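Local coordinates for protein oxidoreductase, iron/ascorbate family (Shewanella oneidensis, PDB 3ON7) that probably acts as an iron(II)- and 2-oxoglutarate-dependent oxygenase, thought to convert 2-oxoglutarate to ethylene and to oxidise L-arginine, at residues 191-196 with 201-206; 231-236 with 243-248; 119-124 with 177-182; 164-169 with 237-242; 33-38 with 107-112. One frame throughout, in Å; residues are numbered along the deposited sequence.

Interaction 1 (191-196 with 201-206); sequences LQVKAK and LDVPSD
Gln-192 turns CG to the side of its backbone N (chi1 -61°), and Asp-202 does the same (-69°). Paired on one face of the hairpin, the two side chains lie side by side and point the same way. They form a non-hydrogen-bonded pair in the antiparallel beta hairpin of strands 191-194 and 200-202. The hairpin belongs to the smaller sheet of the jelly-roll core expected of 2-oxoglutarate oxygenases. Gln-192 NE2 donates to Asp-202 OD1 at 2.9 Å, nearly straight at 171°. The acceptor lies in the amide plane, but NE2 comes from above the carboxylate plane. Gln-192 OE1 accepts from Arg-232, so both ends of the amide are held. Exchange for an alanine here would probably leave Asp-202 OD1 without its amide donor and Arg-232 NH2 without this acceptor.

Val-193 and Leu-201 are the hydrogen-bonded pair. Val-193 N meets Leu-201 O at 2.8 Å, and Leu-201 N meets Val-193 O at 2.7 Å. Val-203 CG2 touches both Leu-191 CD2 and Val-193 CG2, 3.8 Å from each. Val-203 N donates to Leu-191 O at 3.1 Å. One water also donates to that Leu-191 O and to Val-203 O.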
# COMPACT_ATOMS: atom_id res chain seq x y z
N LEU B 191 10.49 30.95 5.01
CA LEU B 191 9.42 30.21 5.67
C LEU B 191 8.38 31.21 6.14
O LEU B 191 8.71 32.21 6.79
CB LEU B 191 9.96 29.39 6.86
CG LEU B 191 8.95 28.58 7.69
CD1 LEU B 191 8.45 27.31 7.00
CD2 LEU B 191 9.56 28.24 9.07
N GLN B 192 7.13 30.94 5.75
CA GLN B 192 6.00 31.80 6.09
C GLN B 192 4.79 31.02 6.58
O GLN B 192 4.61 29.83 6.25
CB GLN B 192 5.59 32.61 4.88
CG GLN B 192 6.65 33.52 4.36
CD GLN B 192 6.13 34.38 3.25
OE1 GLN B 192 5.38 33.90 2.39
NE2 GLN B 192 6.51 35.66 3.25
N VAL B 193 3.94 31.71 7.33
CA VAL B 193 2.76 31.15 7.97
C VAL B 193 1.58 32.02 7.66
O VAL B 193 1.66 33.22 7.73
CB VAL B 193 2.95 31.12 9.50
CG1 VAL B 193 1.64 30.75 10.20
CG2 VAL B 193 4.08 30.18 9.88
N LYS B 194 0.46 31.40 7.32
CA LYS B 194 -0.75 32.11 6.97
C LYS B 194 -1.47 32.67 8.22
O LYS B 194 -1.87 31.94 9.10
CB LYS B 194 -1.66 31.15 6.19
CG LYS B 194 -3.06 31.66 5.83
CD LYS B 194 -3.05 32.90 4.97
CE LYS B 194 -2.45 32.63 3.58
NZ LYS B 194 -3.20 31.64 2.74
N ALA B 195 -1.59 33.99 8.26
CA ALA B 195 -2.30 34.68 9.31
C ALA B 195 -3.80 34.64 9.06
O ALA B 195 -4.26 34.27 7.97
CB ALA B 195 -1.84 36.13 9.37
N LYS B 196 -4.55 35.08 10.07
CA LYS B 196 -6.01 35.05 10.04
C LYS B 196 -6.63 35.99 9.00
O LYS B 196 -7.70 35.70 8.47
CB LYS B 196 -6.56 35.35 11.45
CG LYS B 196 -6.36 34.20 12.46
CD LYS B 196 -6.40 34.67 13.93
N LEU B 201 2.87 35.64 7.25
CA LEU B 201 3.81 36.06 8.28
C LEU B 201 5.17 35.40 8.05
O LEU B 201 5.23 34.19 7.84
CB LEU B 201 3.30 35.67 9.67
CG LEU B 201 1.96 36.26 10.12
CD1 LEU B 201 1.40 35.51 11.32
CD2 LEU B 201 2.13 37.75 10.44
N ASP B 202 6.24 36.19 8.12
CA ASP B 202 7.61 35.70 8.06
C ASP B 202 8.04 35.11 9.40
O ASP B 202 7.72 35.64 10.46
CB ASP B 202 8.57 36.82 7.64
CG ASP B 202 8.37 37.27 6.19
OD1 ASP B 202 8.41 36.41 5.26
OD2 ASP B 202 8.18 38.48 5.96
N VAL B 203 8.75 33.99 9.34
CA VAL B 203 9.25 33.32 10.52
C VAL B 203 10.72 33.69 10.68
O VAL B 203 11.49 33.50 9.75
CB VAL B 203 9.13 31.79 10.39
CG1 VAL B 203 9.52 31.14 11.70
CG2 VAL B 203 7.71 31.40 9.99
N PRO B 204 11.09 34.28 11.83
CA PRO B 204 12.50 34.60 12.08
C PRO B 204 13.32 33.32 12.05
O PRO B 204 13.05 32.41 12.83
CB PRO B 204 12.49 35.21 13.48
CG PRO B 204 11.07 35.65 13.71
CD PRO B 204 10.19 34.79 12.88
N SER B 205 14.28 33.24 11.14
CA SER B 205 14.95 31.99 10.83
C SER B 205 16.45 32.04 11.11
O SER B 205 17.22 31.34 10.46
CB SER B 205 14.69 31.65 9.36
OG SER B 205 13.29 31.50 9.12
N ASP B 206 16.86 32.83 12.10
CA ASP B 206 18.27 32.93 12.52
C ASP B 206 18.84 31.57 12.94
O ASP B 206 18.10 30.70 13.38
CB ASP B 206 18.41 33.89 13.69
CG ASP B 206 17.87 35.28 13.38
OD1 ASP B 206 16.63 35.50 13.52
OD2 ASP B 206 18.69 36.14 12.99
O HOH W 1 13.05 30.47 6.72
O HOH W 2 11.18 34.08 6.71

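Interaction 2 (231-236 with 243-248); sequences HRVINP and KSRISL
Val-233 and Arg-245 make the closest approach between the two segments, coming from opposite directions. Val-233 CG1 lies 3.8 Å from Arg-245 NH1. This is a methyl against the edge of the guanidinium, in its plane, and it does not cover a face. The arginine gets there with CG anti to its backbone N (chi1 -176°) and a bend at chi3 (-59°), which carries the flat group across to strand 231-234.

The polar approach is looser. Asn-235 OD1 is 4.4 Å from Arg-245 NH2 and comes in obliquely. It is not a hydrogen bond, and Asn-235 OD1 instead accepts from Arg-170 NE. The backbones stay well apart, with Val-233 CA 11.8 Å from Ser-247 CA.

The strands belong to the two sheets of the jelly-roll core, 231-234 to the smaller and 245-252 to the larger. Arg-245 points from the larger sheet toward the smaller. Arg-245 and Ser-247 match the RxS motif of this superfamily, in which the arginine typically holds the distal carboxylate of 2-oxoglutarate. His-231 may be an iron ligand, since it faces a vacant point together with His-174 and Asp-176.

The charged surroundings would fit such an anion pocket. Arg-170 lies close beside Arg-245, while Glu-188 makes only a long, weak ion pair with it. A bound glycerol, probably from the crystallisation liquor, lies about 3 Å from the Arg-245 side chain.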
# COMPACT_ATOMS: atom_id res chain seq x y z
N HIS B 231 1.46 26.70 6.06
CA HIS B 231 2.77 27.30 5.91
C HIS B 231 3.43 26.93 4.58
O HIS B 231 3.10 25.89 4.00
CB HIS B 231 3.68 26.89 7.07
CG HIS B 231 3.73 25.42 7.32
ND1 HIS B 231 2.69 24.72 7.89
CD2 HIS B 231 4.72 24.53 7.11
CE1 HIS B 231 3.04 23.45 8.00
NE2 HIS B 231 4.26 23.31 7.53
N ARG B 232 4.35 27.79 4.13
CA ARG B 232 5.09 27.60 2.87
C ARG B 232 6.52 28.13 2.98
O ARG B 232 6.88 28.78 3.95
CB ARG B 232 4.39 28.33 1.72
CG ARG B 232 4.43 29.84 1.83
CD ARG B 232 3.71 30.54 0.72
NE ARG B 232 3.88 31.99 0.80
CZ ARG B 232 3.51 32.84 -0.15
NH1 ARG B 232 2.93 32.41 -1.27
NH2 ARG B 232 3.74 34.14 0.01
N VAL B 233 7.34 27.84 1.97
CA VAL B 233 8.67 28.45 1.89
C VAL B 233 8.78 29.17 0.55
O VAL B 233 8.68 28.54 -0.51
CB VAL B 233 9.83 27.42 2.06
CG1 VAL B 233 11.20 28.10 1.94
CG2 VAL B 233 9.71 26.70 3.39
N ILE B 234 8.98 30.49 0.59
CA ILE B 234 9.21 31.26 -0.65
C ILE B 234 10.72 31.46 -0.84
O ILE B 234 11.48 31.24 0.09
CB ILE B 234 8.44 32.62 -0.69
CG1 ILE B 234 8.91 33.59 0.41
CG2 ILE B 234 6.97 32.38 -0.58
CD1 ILE B 234 8.44 35.04 0.19
N ASN B 235 11.12 31.83 -2.05
CA ASN B 235 12.52 32.24 -2.36
C ASN B 235 12.51 33.74 -2.55
O ASN B 235 12.24 34.23 -3.65
CB ASN B 235 13.06 31.56 -3.63
CG ASN B 235 13.30 30.07 -3.45
OD1 ASN B 235 13.83 29.64 -2.44
ND2 ASN B 235 12.89 29.27 -4.43
N PRO B 236 12.75 34.49 -1.47
CA PRO B 236 12.63 35.93 -1.58
C PRO B 236 13.78 36.51 -2.40
O PRO B 236 14.77 35.83 -2.63
CB PRO B 236 12.67 36.41 -0.12
CG PRO B 236 13.34 35.35 0.63
CD PRO B 236 13.06 34.06 -0.10
N LYS B 243 23.30 27.95 -4.31
CA LYS B 243 23.60 27.35 -3.00
C LYS B 243 22.67 26.21 -2.64
O LYS B 243 21.46 26.29 -2.86
CB LYS B 243 23.55 28.40 -1.88
CG LYS B 243 24.45 29.59 -2.11
CD LYS B 243 25.88 29.19 -2.45
CE LYS B 243 26.84 30.37 -2.45
NZ LYS B 243 28.26 29.89 -2.37
N SER B 244 23.26 25.15 -2.08
CA SER B 244 22.50 24.04 -1.52
C SER B 244 21.75 24.51 -0.28
O SER B 244 22.19 25.44 0.41
CB SER B 244 23.43 22.90 -1.09
OG SER B 244 23.84 22.09 -2.17
N ARG B 245 20.62 23.89 -0.01
CA ARG B 245 19.94 24.07 1.28
C ARG B 245 19.62 22.72 1.89
O ARG B 245 19.02 21.86 1.24
CB ARG B 245 18.66 24.88 1.13
CG ARG B 245 17.99 25.17 2.47
CD ARG B 245 16.81 26.12 2.34
NE ARG B 245 17.18 27.40 1.75
CZ ARG B 245 16.31 28.33 1.38
NH1 ARG B 245 15.01 28.11 1.55
NH2 ARG B 245 16.73 29.47 0.84
N ILE B 246 20.03 22.55 3.14
CA ILE B 246 19.73 21.35 3.93
C ILE B 246 18.74 21.81 4.99
O ILE B 246 18.85 22.94 5.48
CB ILE B 246 21.00 20.80 4.60
CG1 ILE B 246 21.95 20.22 3.53
CG2 ILE B 246 20.68 19.76 5.67
CD1 ILE B 246 21.59 18.84 3.02
N SER B 247 17.74 20.98 5.28
CA SER B 247 16.85 21.21 6.43
C SER B 247 16.42 19.89 7.08
O SER B 247 16.43 18.85 6.42
CB SER B 247 15.64 22.04 6.03
OG SER B 247 14.83 21.32 5.14
N LEU B 248 16.05 19.94 8.36
CA LEU B 248 15.88 18.73 9.18
C LEU B 248 14.53 18.67 9.92
O LEU B 248 14.47 18.43 11.12
CB LEU B 248 17.01 18.68 10.21
CG LEU B 248 18.43 18.82 9.68
CD1 LEU B 248 19.37 19.08 10.86
CD2 LEU B 248 18.86 17.60 8.91

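Interaction 3 (119-124 with 177-182); sequences ELLEWI and INLITV
Leu-121 and Ile-180 reach toward each other tip to tip, joining helix 103-126 to strand 180-184 of the larger sheet of the jelly-roll core. The helix lies against this sheet, and its buried leucine and isoleucine side chains meet those of the strand.

The main bump is the isobutyl end of Leu-121. Its CD2 methyl fits a notch made by Leu-179 and Ile-180. Leu-179 CD2 forms one wall, 3.9 Å from Leu-121 CD2, and the two leucines cross at a slant. The other wall is Ile-180, whose CD1 and CG2 both lie 4.1 Å from Leu-121 CD2. Ile-180 CD1 also rests against the branch point, 3.9 Å from Leu-121 CG. Ile-180 holds CG1 between its backbone N and carbonyl carbon (chi1 59°), and the extended end then carries CD1 to the helix. One turn along the helix, Ile-124 adds a looser touch, with its CD1 at 4.4 Å from Ile-180 CG2.

Helix 140-144 helps to close the notch, because Ile-144 touches both Leu-121 and Leu-179. Leu-140 of the same helix touches Ile-124, as does Leu-22 of helix 14-25.

On the strand, Thr-181 points away from the helix. Its OG1 is hydrogen-bonded to Asp-176 OD2, one of the probable iron ligands, so it may help to position that carboxylate. Thr-181 OG1 also accepts from Asn-178 ND2 at 2.9 Å, with the bond straight (168°) and in the amide plane of Asn-178.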
# COMPACT_ATOMS: atom_id res chain seq x y z
N GLU B 119 9.09 17.89 26.19
CA GLU B 119 8.95 18.99 27.15
C GLU B 119 7.95 20.01 26.62
O GLU B 119 7.12 20.50 27.37
CB GLU B 119 10.29 19.68 27.42
CG GLU B 119 10.19 20.86 28.42
CD GLU B 119 11.48 21.68 28.54
OE1 GLU B 119 12.37 21.58 27.68
OE2 GLU B 119 11.61 22.46 29.50
N LEU B 120 8.03 20.32 25.34
CA LEU B 120 7.13 21.30 24.73
C LEU B 120 5.67 20.84 24.77
O LEU B 120 4.75 21.64 24.99
CB LEU B 120 7.54 21.59 23.28
CG LEU B 120 8.93 22.22 23.05
CD1 LEU B 120 9.13 22.47 21.55
CD2 LEU B 120 9.11 23.53 23.87
N LEU B 121 5.43 19.55 24.54
CA LEU B 121 4.08 19.02 24.68
C LEU B 121 3.59 19.11 26.14
O LEU B 121 2.43 19.38 26.37
CB LEU B 121 3.98 17.59 24.18
CG LEU B 121 4.11 17.44 22.67
CD1 LEU B 121 4.60 16.04 22.34
CD2 LEU B 121 2.77 17.75 21.94
N GLU B 122 4.48 18.88 27.12
CA GLU B 122 4.13 19.11 28.52
C GLU B 122 3.68 20.55 28.71
O GLU B 122 2.67 20.82 29.38
CB GLU B 122 5.31 18.84 29.46
CG GLU B 122 5.59 17.39 29.77
CD GLU B 122 6.86 17.20 30.61
OE1 GLU B 122 7.48 18.20 31.04
OE2 GLU B 122 7.24 16.03 30.82
N TRP B 123 4.44 21.48 28.13
CA TRP B 123 4.10 22.91 28.19
C TRP B 123 2.72 23.16 27.61
O TRP B 123 1.91 23.88 28.20
CB TRP B 123 5.11 23.76 27.43
CG TRP B 123 6.44 23.93 28.10
CD1 TRP B 123 6.88 23.36 29.26
CD2 TRP B 123 7.53 24.70 27.59
NE1 TRP B 123 8.17 23.75 29.52
CE2 TRP B 123 8.60 24.56 28.51
CE3 TRP B 123 7.69 25.50 26.46
CZ2 TRP B 123 9.82 25.21 28.32
CZ3 TRP B 123 8.91 26.14 26.27
CH2 TRP B 123 9.96 26.00 27.20
N ILE B 124 2.44 22.55 26.47
CA ILE B 124 1.15 22.72 25.80
C ILE B 124 0.01 22.23 26.69
O ILE B 124 -1.02 22.90 26.80
CB ILE B 124 1.13 22.03 24.43
CG1 ILE B 124 2.05 22.77 23.44
CG2 ILE B 124 -0.29 21.95 23.88
CD1 ILE B 124 2.41 21.94 22.21
N ILE B 177 -0.00 16.93 8.94
CA ILE B 177 -1.05 16.07 9.47
C ILE B 177 -0.80 15.62 10.89
O ILE B 177 -1.72 15.18 11.57
CB ILE B 177 -1.22 14.82 8.58
CG1 ILE B 177 -2.64 14.24 8.75
CG2 ILE B 177 -0.14 13.78 8.86
CD1 ILE B 177 -2.88 12.95 7.95
N ASN B 178 0.46 15.69 11.33
CA ASN B 178 0.88 14.98 12.54
C ASN B 178 0.59 15.77 13.83
O ASN B 178 -0.28 16.64 13.83
CB ASN B 178 2.36 14.63 12.41
CG ASN B 178 3.19 15.83 12.04
OD1 ASN B 178 3.10 16.29 10.92
ND2 ASN B 178 3.94 16.37 12.99
N LEU B 179 1.24 15.41 14.94
CA LEU B 179 0.97 16.04 16.24
C LEU B 179 1.66 17.38 16.33
O LEU B 179 0.99 18.40 16.36
CB LEU B 179 1.35 15.14 17.41
CG LEU B 179 0.64 15.51 18.72
CD1 LEU B 179 -0.85 15.25 18.64
CD2 LEU B 179 1.24 14.76 19.90
N ILE B 180 2.99 17.37 16.40
CA ILE B 180 3.77 18.59 16.23
C ILE B 180 4.99 18.31 15.37
O ILE B 180 5.47 17.17 15.30
CB ILE B 180 4.26 19.26 17.56
CG1 ILE B 180 5.12 18.32 18.40
CG2 ILE B 180 3.06 19.77 18.38
CD1 ILE B 180 5.81 19.02 19.56
N THR B 181 5.49 19.37 14.76
CA THR B 181 6.67 19.32 13.95
C THR B 181 7.73 20.27 14.52
O THR B 181 7.38 21.30 15.04
CB THR B 181 6.30 19.67 12.53
OG1 THR B 181 5.33 18.71 12.07
CG2 THR B 181 7.55 19.67 11.62
N VAL B 182 9.00 19.90 14.42
CA VAL B 182 10.09 20.64 15.06
C VAL B 182 11.22 20.88 14.03
O VAL B 182 11.75 19.93 13.48
CB VAL B 182 10.65 19.78 16.22
CG1 VAL B 182 11.99 20.35 16.73
CG2 VAL B 182 9.59 19.64 17.32

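Interaction 4 (164-169 with 237-242); sequences EEMGAI and EGTDKT
Met-166 and Lys-241 mark the closest approach of two loop backbones, with their CA atoms 6.4 Å apart and no strand pairing between them. The loop 237-242 turns at Gly-238, whose positive phi (109°) would jam a CB against the preceding carbonyl oxygen.

Met-166, present as selenomethionine, supplies the apolar part. Its side chain crosses that of Thr-239 at about a right angle, with SE 3.7 Å from Thr-239 CG2. The same SE is 3.9 Å from Lys-241 CB, and CE curls over Lys-241 CA at 3.9 Å. The Met-166 and Lys-241 chains slide past each other in opposite directions.

Lys-241 supplies the polar part. Its chain is extended beyond CG and brings NZ to Glu-164 O, a hydrogen bond of 2.7 Å. NZ also donates to Gly-162 O, so two backbone carbonyls of one loop grip the ammonium group. The Glu-164 carboxylate is not its partner, and Glu-164 OE1 accepts from Thr-161 N.

Asp-240 shapes the lysine's own loop. Its OD1 takes Thr-242 N at 3.1 Å in an Asx turn, and Thr-242 OG1 at 2.7 Å from the same face.

This surface contact joins the loop between strands 151-157 and 169-174 to the loop between strands 231-234 and 245-252. Both loops cross from one sheet of the jelly roll to the other.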
# COMPACT_ATOMS: atom_id res chain seq x y z
N GLU B 164 18.72 27.53 -15.58
CA GLU B 164 17.71 26.97 -14.67
C GLU B 164 17.05 28.06 -13.82
O GLU B 164 17.75 28.81 -13.12
CB GLU B 164 18.34 25.95 -13.72
CG GLU B 164 18.64 24.58 -14.31
CD GLU B 164 19.14 23.60 -13.25
OE1 GLU B 164 20.34 23.67 -12.89
OE2 GLU B 164 18.35 22.75 -12.77
N GLU B 165 15.73 28.15 -13.88
CA GLU B 165 14.99 29.17 -13.14
C GLU B 165 14.62 28.67 -11.75
O GLU B 165 14.23 27.52 -11.57
CB GLU B 165 13.71 29.57 -13.89
N MSE B 166 14.76 29.54 -10.78
CA MSE B 166 14.27 29.30 -9.43
C MSE B 166 12.89 29.96 -9.36
O MSE B 166 12.75 31.15 -9.64
CB MSE B 166 15.25 29.90 -8.41
CG MSE B 166 14.76 30.00 -6.99
SE MSE B 166 16.26 30.24 -5.75
CE MSE B 166 16.53 28.36 -5.41
N GLY B 167 11.87 29.19 -9.01
CA GLY B 167 10.53 29.74 -8.82
C GLY B 167 10.44 30.61 -7.58
O GLY B 167 11.28 30.51 -6.68
N ALA B 168 9.41 31.46 -7.52
CA ALA B 168 9.15 32.28 -6.33
C ALA B 168 8.78 31.43 -5.09
O ALA B 168 8.95 31.88 -3.96
CB ALA B 168 8.08 33.29 -6.62
N ILE B 169 8.30 30.22 -5.31
CA ILE B 169 7.88 29.34 -4.22
C ILE B 169 8.70 28.04 -4.24
O ILE B 169 8.73 27.35 -5.24
CB ILE B 169 6.37 29.01 -4.31
CG1 ILE B 169 5.54 30.27 -4.16
CG2 ILE B 169 5.97 28.05 -3.22
CD1 ILE B 169 4.08 30.04 -4.43
N GLU B 237 13.61 37.75 -2.85
CA GLU B 237 14.57 38.43 -3.68
C GLU B 237 15.92 38.40 -2.96
O GLU B 237 15.99 38.70 -1.78
CB GLU B 237 14.09 39.86 -3.96
CG GLU B 237 15.03 40.72 -4.78
CD GLU B 237 15.35 40.15 -6.16
OE1 GLU B 237 14.43 39.64 -6.85
OE2 GLU B 237 16.55 40.22 -6.55
N GLY B 238 16.95 37.96 -3.65
CA GLY B 238 18.28 37.80 -3.05
C GLY B 238 18.73 36.37 -2.83
O GLY B 238 19.93 36.11 -2.73
N THR B 239 17.78 35.44 -2.74
CA THR B 239 18.08 34.02 -2.62
C THR B 239 19.02 33.58 -3.76
O THR B 239 18.73 33.81 -4.93
CB THR B 239 16.79 33.15 -2.63
OG1 THR B 239 15.88 33.58 -1.60
CG2 THR B 239 17.12 31.67 -2.43
N ASP B 240 20.14 32.97 -3.39
CA ASP B 240 21.15 32.58 -4.36
C ASP B 240 20.86 31.16 -4.82
O ASP B 240 21.00 30.22 -4.04
CB ASP B 240 22.53 32.68 -3.70
CG ASP B 240 23.68 32.41 -4.68
OD1 ASP B 240 23.47 31.88 -5.78
OD2 ASP B 240 24.82 32.74 -4.32
N LYS B 241 20.47 31.00 -6.07
CA LYS B 241 20.04 29.70 -6.59
C LYS B 241 21.17 28.65 -6.62
O LYS B 241 20.90 27.47 -6.59
CB LYS B 241 19.42 29.84 -7.98
CG LYS B 241 20.42 30.06 -9.10
CD LYS B 241 19.73 30.20 -10.43
CE LYS B 241 20.71 30.09 -11.59
NZ LYS B 241 20.08 30.09 -12.95
N THR B 242 22.42 29.10 -6.65
CA THR B 242 23.57 28.21 -6.73
C THR B 242 23.98 27.61 -5.39
O THR B 242 24.92 26.83 -5.34
CB THR B 242 24.81 28.92 -7.34
OG1 THR B 242 25.26 29.94 -6.45
CG2 THR B 242 24.46 29.56 -8.66

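Interaction 5 (33-38 with 107-112); sequences HPIDKE and LAYYEK
Ile-35 stands just before the N-cap of helix 37-51 and packs on Tyr-109 and Lys-112 of helix 103-126. Both segments lie in the region that matches the N-terminal part of this dioxygenase family. Ile-35 puts CG1 beside its backbone N (chi1 -64°) and CG2 anti to it, and both branches touch the helix. CG2 lies 4.1 Å from Tyr-109 CE1. The side chains cross at about a right angle, and the methyl comes to the ring obliquely. CD1 reaches on to the backbone, 3.8 Å from Lys-112 O, and is 4.4 Å from Lys-112 CB. The end of the lysine leads away. A glycine in place of Ile-35 would probably open a gap beside Tyr-109 CE1 and the carbonyl end of Lys-112.

Two side chains of its own segment bond to the backbone around Ile-35. Ile-35 N donates to His-33 ND1 at 3.2 Å. Asp-36 caps the helix, with OD1 accepting weakly from Glu-38 N at 3.3 Å. Val-40 and Ala-113, one from each helix, also touch Ile-35. No hydrogen bond passes between the segments, so the contact rests on van der Waals packing, mostly the burial of Ile-35 and Tyr-109, and has little directional preference.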
# COMPACT_ATOMS: atom_id res chain seq x y z
N HIS B 33 17.68 27.26 22.68
CA HIS B 33 17.14 25.97 23.13
C HIS B 33 18.27 25.04 23.57
O HIS B 33 19.44 25.34 23.33
CB HIS B 33 16.30 25.31 22.01
CG HIS B 33 17.03 25.18 20.72
ND1 HIS B 33 17.86 24.12 20.44
CD2 HIS B 33 17.08 26.00 19.64
CE1 HIS B 33 18.40 24.29 19.24
NE2 HIS B 33 17.94 25.42 18.73
N PRO B 34 17.93 23.91 24.21
CA PRO B 34 18.95 23.02 24.75
C PRO B 34 19.67 22.09 23.79
O PRO B 34 20.51 21.33 24.22
CB PRO B 34 18.18 22.15 25.77
CG PRO B 34 16.82 22.67 25.82
CD PRO B 34 16.58 23.46 24.59
N ILE B 35 19.34 22.12 22.50
CA ILE B 35 19.99 21.21 21.58
C ILE B 35 21.31 21.81 21.10
O ILE B 35 21.36 22.89 20.49
CB ILE B 35 19.10 20.84 20.41
CG1 ILE B 35 17.87 20.06 20.91
CG2 ILE B 35 19.86 19.99 19.44
CD1 ILE B 35 17.05 19.43 19.80
N ASP B 36 22.38 21.08 21.42
CA ASP B 36 23.76 21.50 21.11
C ASP B 36 23.88 21.99 19.68
O ASP B 36 23.69 21.24 18.72
CB ASP B 36 24.72 20.33 21.36
CG ASP B 36 26.18 20.69 21.10
OD1 ASP B 36 26.54 21.91 21.14
OD2 ASP B 36 26.96 19.73 20.87
N LYS B 37 24.20 23.28 19.57
CA LYS B 37 24.37 24.03 18.32
C LYS B 37 25.35 23.37 17.36
O LYS B 37 25.20 23.40 16.12
CB LYS B 37 24.91 25.44 18.68
CG LYS B 37 24.64 26.53 17.65
CD LYS B 37 24.90 27.92 18.24
N GLU B 38 26.41 22.82 17.94
CA GLU B 38 27.46 22.25 17.12
C GLU B 38 27.08 20.86 16.64
O GLU B 38 27.61 20.41 15.64
CB GLU B 38 28.83 22.31 17.80
CG GLU B 38 29.09 21.32 18.94
CD GLU B 38 30.60 21.12 19.20
OE1 GLU B 38 31.28 22.10 19.57
OE2 GLU B 38 31.09 19.97 19.02
N LEU B 107 20.89 9.84 15.21
CA LEU B 107 20.07 9.29 16.28
C LEU B 107 20.24 10.06 17.61
O LEU B 107 19.31 10.13 18.39
CB LEU B 107 20.31 7.78 16.46
CG LEU B 107 19.89 6.90 15.27
CD1 LEU B 107 20.09 5.43 15.56
CD2 LEU B 107 18.44 7.18 14.84
N ALA B 108 21.42 10.61 17.88
CA ALA B 108 21.59 11.48 19.04
C ALA B 108 20.71 12.72 18.85
O ALA B 108 20.06 13.15 19.78
CB ALA B 108 23.06 11.87 19.23
N TYR B 109 20.66 13.26 17.64
CA TYR B 109 19.79 14.41 17.39
C TYR B 109 18.31 14.04 17.54
O TYR B 109 17.56 14.76 18.21
CB TYR B 109 20.04 15.04 16.01
CG TYR B 109 19.04 16.13 15.74
CD1 TYR B 109 19.22 17.40 16.25
CD2 TYR B 109 17.87 15.89 15.00
CE1 TYR B 109 18.30 18.40 16.04
CE2 TYR B 109 16.94 16.88 14.79
CZ TYR B 109 17.16 18.14 15.32
OH TYR B 109 16.25 19.14 15.13
N TYR B 110 17.89 12.94 16.92
CA TYR B 110 16.52 12.42 17.04
C TYR B 110 16.09 12.27 18.50
O TYR B 110 14.97 12.63 18.87
CB TYR B 110 16.44 11.05 16.35
CG TYR B 110 15.07 10.37 16.36
CD1 TYR B 110 14.65 9.59 17.43
CD2 TYR B 110 14.22 10.47 15.25
CE1 TYR B 110 13.38 8.96 17.42
CE2 TYR B 110 12.97 9.85 15.23
CZ TYR B 110 12.56 9.09 16.30
OH TYR B 110 11.32 8.48 16.24
N GLU B 111 17.00 11.74 19.32
CA GLU B 111 16.72 11.51 20.73
C GLU B 111 16.55 12.86 21.42
O GLU B 111 15.58 13.07 22.16
CB GLU B 111 17.87 10.68 21.37
CG GLU B 111 17.75 10.44 22.88
CD GLU B 111 18.95 9.68 23.47
N LYS B 112 17.47 13.78 21.14
CA LYS B 112 17.48 15.09 21.79
C LYS B 112 16.29 15.96 21.37
O LYS B 112 15.79 16.75 22.16
CB LYS B 112 18.79 15.82 21.52
CG LYS B 112 20.00 15.23 22.28
CD LYS B 112 21.32 15.94 21.93
CE LYS B 112 22.38 15.79 23.04
NZ LYS B 112 23.31 14.63 22.85

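Overall arrangement
Interactions 3 and 5 are buried and apolar, and both use helix 103-126. One sets it against the larger sheet, the other against the start of helix 37-51. Interaction 1 is partly buried and mixes backbone pairing with polar and apolar side-chain contacts. It meets interaction 2 in the smaller sheet, where strands 191-194 and 231-234 are neighbours. Interactions 2 and 4 lie at the surface. They touch through Asn-235, which probably bonds to Gly-167 and Ala-168. Interaction 2 spans the two sheets near the likely active site with few contacts. Interaction 4 is farther out and combines a lysine held by backbone carbonyls with packing of Met-166. Interactions 3 and 4 lie farthest apart, their centres about 32 Å from each other.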